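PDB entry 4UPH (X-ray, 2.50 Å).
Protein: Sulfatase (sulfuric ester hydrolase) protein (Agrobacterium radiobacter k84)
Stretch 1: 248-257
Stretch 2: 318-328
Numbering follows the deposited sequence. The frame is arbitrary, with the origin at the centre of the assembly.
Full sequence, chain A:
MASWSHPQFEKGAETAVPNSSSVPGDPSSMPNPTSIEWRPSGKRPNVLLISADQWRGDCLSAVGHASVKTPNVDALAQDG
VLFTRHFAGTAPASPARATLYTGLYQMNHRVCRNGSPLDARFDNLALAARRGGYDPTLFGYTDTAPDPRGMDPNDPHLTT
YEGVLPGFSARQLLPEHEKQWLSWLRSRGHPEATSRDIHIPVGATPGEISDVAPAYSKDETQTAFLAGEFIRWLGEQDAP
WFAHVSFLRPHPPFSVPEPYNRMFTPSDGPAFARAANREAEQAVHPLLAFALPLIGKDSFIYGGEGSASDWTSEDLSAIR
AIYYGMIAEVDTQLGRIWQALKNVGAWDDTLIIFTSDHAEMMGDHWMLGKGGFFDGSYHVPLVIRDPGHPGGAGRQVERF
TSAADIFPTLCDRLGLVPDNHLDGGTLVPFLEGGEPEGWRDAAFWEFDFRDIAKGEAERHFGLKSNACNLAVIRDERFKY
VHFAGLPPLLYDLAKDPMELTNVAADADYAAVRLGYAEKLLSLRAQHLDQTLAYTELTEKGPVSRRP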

# COMPACT_ATOMS: atom_id res chain seq x y z
N LEU A 248 -29.50 1.25 -11.81
CA LEU A 248 -29.53 0.29 -10.70
C LEU A 248 -29.73 -1.11 -11.23
O LEU A 248 -29.01 -2.02 -10.84
CB LEU A 248 -30.64 0.65 -9.70
CG LEU A 248 -31.00 -0.44 -8.68
CD1 LEU A 248 -30.03 -0.46 -7.51
CD2 LEU A 248 -32.44 -0.33 -8.24
N ARG A 249 -30.65 -1.29 -12.15
CA ARG A 249 -30.95 -2.62 -12.69
C ARG A 249 -29.78 -3.15 -13.56
O ARG A 249 -29.04 -2.33 -14.11
CB ARG A 249 -32.31 -2.60 -13.41
CG ARG A 249 -33.47 -2.17 -12.48
CD ARG A 249 -34.77 -1.75 -13.19
NE ARG A 249 -35.90 -2.00 -12.31
CZ ARG A 249 -36.53 -3.17 -12.22
NH1 ARG A 249 -36.21 -4.17 -13.03
NH2 ARG A 249 -37.48 -3.36 -11.31
N PRO A 250 -29.49 -4.47 -13.61
CA PRO A 250 -30.24 -5.62 -13.07
C PRO A 250 -30.03 -5.93 -11.56
O PRO A 250 -30.33 -7.06 -11.14
CB PRO A 250 -29.80 -6.77 -13.98
CG PRO A 250 -28.39 -6.44 -14.33
CD PRO A 250 -28.37 -4.93 -14.47
N HIS A 251 -29.57 -4.95 -10.75
CA HIS A 251 -29.44 -5.10 -9.30
C HIS A 251 -30.84 -5.40 -8.69
O HIS A 251 -31.83 -4.78 -9.12
CB HIS A 251 -28.86 -3.80 -8.68
CG HIS A 251 -28.64 -3.81 -7.20
ND1 HIS A 251 -27.36 -3.86 -6.67
CD2 HIS A 251 -29.53 -3.72 -6.19
CE1 HIS A 251 -27.52 -3.86 -5.36
NE2 HIS A 251 -28.81 -3.77 -5.02
N PRO A 252 -30.93 -6.31 -7.66
CA PRO A 252 -32.23 -6.61 -7.01
C PRO A 252 -32.94 -5.39 -6.34
O PRO A 252 -32.31 -4.34 -6.21
CB PRO A 252 -31.86 -7.71 -6.00
CG PRO A 252 -30.43 -7.54 -5.75
CD PRO A 252 -29.84 -7.11 -7.05
N PRO A 253 -34.22 -5.44 -5.92
CA PRO A 253 -35.19 -6.55 -5.94
C PRO A 253 -35.46 -7.13 -7.33
O PRO A 253 -35.53 -6.39 -8.31
CB PRO A 253 -36.44 -5.95 -5.29
CG PRO A 253 -36.30 -4.46 -5.48
CD PRO A 253 -34.83 -4.23 -5.33
N PHE A 254 -35.56 -8.46 -7.41
CA PHE A 254 -35.83 -9.15 -8.66
C PHE A 254 -37.35 -9.18 -8.95
O PHE A 254 -38.06 -10.11 -8.56
CB PHE A 254 -35.15 -10.53 -8.69
CG PHE A 254 -33.65 -10.52 -8.53
CD1 PHE A 254 -32.84 -9.73 -9.35
CD2 PHE A 254 -33.02 -11.33 -7.58
CE1 PHE A 254 -31.45 -9.73 -9.21
CE2 PHE A 254 -31.63 -11.34 -7.46
CZ PHE A 254 -30.86 -10.53 -8.27
N SER A 255 -37.83 -8.10 -9.61
CA SER A 255 -39.20 -7.83 -10.06
C SER A 255 -39.04 -6.99 -11.30
O SER A 255 -38.16 -6.13 -11.32
CB SER A 255 -39.96 -7.01 -9.02
OG SER A 255 -39.81 -7.50 -7.70
N VAL A 256 -39.85 -7.23 -12.35
CA VAL A 256 -39.77 -6.46 -13.61
C VAL A 256 -41.15 -6.39 -14.31
O VAL A 256 -41.89 -7.37 -14.25
CB VAL A 256 -38.61 -7.00 -14.50
CG1 VAL A 256 -38.85 -8.42 -14.99
CG2 VAL A 256 -38.23 -6.06 -15.63
N PRO A 257 -41.55 -5.26 -14.95
CA PRO A 257 -42.86 -5.23 -15.63
C PRO A 257 -42.90 -6.07 -16.91
O PRO A 257 -41.89 -6.66 -17.32
CB PRO A 257 -43.09 -3.73 -15.92
CG PRO A 257 -42.01 -3.00 -15.15
CD PRO A 257 -40.87 -3.96 -15.10
N ALA A 318 -36.09 -19.74 -10.88
CA ALA A 318 -37.17 -18.76 -11.05
C ALA A 318 -36.64 -17.33 -10.92
O ALA A 318 -37.02 -16.46 -11.70
CB ALA A 318 -38.28 -19.00 -10.02
N ILE A 319 -35.74 -17.10 -9.95
CA ILE A 319 -35.07 -15.82 -9.71
C ILE A 319 -34.23 -15.46 -10.97
O ILE A 319 -34.33 -14.33 -11.47
CB ILE A 319 -34.24 -15.87 -8.39
CG1 ILE A 319 -35.16 -15.70 -7.16
CG2 ILE A 319 -33.11 -14.85 -8.38
CD1 ILE A 319 -34.54 -16.07 -5.81
N ARG A 320 -33.46 -16.45 -11.49
CA ARG A 320 -32.63 -16.27 -12.68
C ARG A 320 -33.43 -15.85 -13.93
O ARG A 320 -32.96 -15.01 -14.71
CB ARG A 320 -31.80 -17.52 -12.93
CG ARG A 320 -30.72 -17.33 -13.99
CD ARG A 320 -29.75 -18.48 -14.01
NE ARG A 320 -30.34 -19.72 -14.51
CZ ARG A 320 -29.63 -20.79 -14.84
NH1 ARG A 320 -28.31 -20.79 -14.72
NH2 ARG A 320 -30.24 -21.89 -15.28
N ALA A 321 -34.63 -16.43 -14.10
CA ALA A 321 -35.56 -16.14 -15.20
C ALA A 321 -35.97 -14.66 -15.18
O ALA A 321 -36.01 -14.01 -16.22
CB ALA A 321 -36.80 -17.03 -15.09
N ILE A 322 -36.24 -14.12 -13.98
CA ILE A 322 -36.58 -12.71 -13.75
C ILE A 322 -35.32 -11.83 -14.01
O ILE A 322 -35.42 -10.83 -14.73
CB ILE A 322 -37.18 -12.47 -12.32
CG1 ILE A 322 -38.44 -13.36 -12.09
CG2 ILE A 322 -37.48 -10.97 -12.07
CD1 ILE A 322 -38.87 -13.53 -10.65
N TYR A 323 -34.15 -12.25 -13.46
CA TYR A 323 -32.86 -11.58 -13.65
C TYR A 323 -32.54 -11.42 -15.14
O TYR A 323 -32.17 -10.32 -15.57
CB TYR A 323 -31.74 -12.33 -12.93
CG TYR A 323 -30.36 -11.74 -13.13
CD1 TYR A 323 -30.00 -10.52 -12.55
CD2 TYR A 323 -29.38 -12.44 -13.82
CE1 TYR A 323 -28.71 -10.01 -12.68
CE2 TYR A 323 -28.09 -11.94 -13.95
CZ TYR A 323 -27.75 -10.73 -13.37
OH TYR A 323 -26.48 -10.23 -13.50
N TYR A 324 -32.71 -12.51 -15.92
CA TYR A 324 -32.49 -12.53 -17.37
C TYR A 324 -33.41 -11.53 -18.07
O TYR A 324 -32.97 -10.85 -19.02
CB TYR A 324 -32.66 -13.96 -17.93
CG TYR A 324 -31.49 -14.90 -17.67
CD1 TYR A 324 -30.40 -14.49 -16.91
CD2 TYR A 324 -31.47 -16.19 -18.21
CE1 TYR A 324 -29.31 -15.34 -16.68
CE2 TYR A 324 -30.39 -17.05 -17.98
CZ TYR A 324 -29.32 -16.62 -17.22
OH TYR A 324 -28.26 -17.45 -16.99
N GLY A 325 -34.65 -11.41 -17.58
CA GLY A 325 -35.62 -10.45 -18.09
C GLY A 325 -35.27 -9.02 -17.72
O GLY A 325 -35.46 -8.11 -18.52
N MET A 326 -34.72 -8.81 -16.52
CA MET A 326 -34.28 -7.50 -16.03
C MET A 326 -33.15 -6.94 -16.88
O MET A 326 -33.17 -5.74 -17.20
CB MET A 326 -33.89 -7.56 -14.55
CG MET A 326 -35.08 -7.44 -13.65
SD MET A 326 -34.72 -7.96 -11.98
CE MET A 326 -33.87 -6.46 -11.35
N ILE A 327 -32.22 -7.83 -17.31
CA ILE A 327 -31.09 -7.52 -18.19
C ILE A 327 -31.63 -7.05 -19.55
O ILE A 327 -31.08 -6.10 -20.14
CB ILE A 327 -30.13 -8.73 -18.31
CG1 ILE A 327 -29.23 -8.83 -17.06
CG2 ILE A 327 -29.30 -8.70 -19.61
CD1 ILE A 327 -28.25 -9.98 -17.00
N ALA A 328 -32.72 -7.70 -20.02
CA ALA A 328 -33.37 -7.38 -21.30
C ALA A 328 -34.00 -5.99 -21.24
O ALA A 328 -33.85 -5.21 -22.18
CB ALA A 328 -34.41 -8.44 -21.63
O HOH W 1 -34.45 -4.39 -15.21

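The contact between the proline-rich loop 248-257 and the helical segment 318-328 is an apolar packing of side chains, with no direct hydrogen bond between the stretches and a single water linking their polar groups. It buries 569 Å², both sides summed, and centres on Met326, Phe254 and Pro250. The two stretches come close at two points, Pro250 beside Met326 and Phe254 beside Ile322, where the CA atoms lie 5.3 and 6.3 Å apart. Ile319, Ile322, Tyr323 and Met326, which follow the three- and four-residue repeat of a helix, lie along one side of it and meet the same loop.

Met326 gives up the largest area, 130 Å². Its CA-to-CB bond points toward the loop, and the m, t, p rotamer carries the long, unbranched side chain in among the loop residues. The terminal CE lies 3.6 Å from Pro250 O, 3.5 Å from His251 O and 3.5 Å from Pro253 O, so that three backbone carbonyl oxygens of the loop lie against the methyl group. Nearer the helix, Met326 CG packs 3.7 Å from Val256 CB, while Met326 SD sits 3.7 Å from Phe254 CD1, at the edge of the ring and near its plane. A flexible thioether suits this irregular, partly polar surface, since it can follow the loop without needing a hydrogen-bonding partner.

The CA-to-CB bond of Phe254 points sideways, and its ring touches several helix residues. Phe254 CD2 touches Ile319 CG2 at 3.6 Å, and Phe254 CE1 approaches Tyr323 CD1 at 3.7 Å; the two aromatic rings are steeply inclined, at 78°, with centroids 5.8 Å apart. Ile322, directed toward the loop, places CG2 3.6 Å from the Phe254 carbonyl carbon C and 4.1 Å from Val256 CG1. Its branched side chain thus covers backbone as well as side chain.

At the other close point, Pro250 follows a cis peptide bond, and its CA-to-CB bond points toward the helix, so that its compact ring packs there. Pro250 CB lies 3.7 Å from Tyr323 CE1, and Pro250 CG lies 3.7 Å from Ile327 CG1. Tyr323 starts sideways from the helix, but the end of its side chain comes nearer the loop; its hydroxyl is hydrogen-bonded elsewhere in the structure, leaving ring carbons to pack against Pro250 and Phe254. Gly325 presents only backbone here, and an ideal CB would point toward the loop, 4.0 Å from Val256 CG1 but crowded by Ile322 O at 3.2 Å.

Arg249 supplies the polar component without a salt bridge to the helix. Its NH2 donates to Ser255 O at 2.9 Å and its NH1 to the same Ser255 O at 3.3 Å, tying together distant parts of the loop. Met326 CG lies 3.5 Å from Arg249 NH1, near the guanidinium plane. The water accepts a hydrogen bond from Arg249 NH1 at 2.8 Å and donates one to Met326 O at 2.7 Å, joining the buried charged group to the helix backbone.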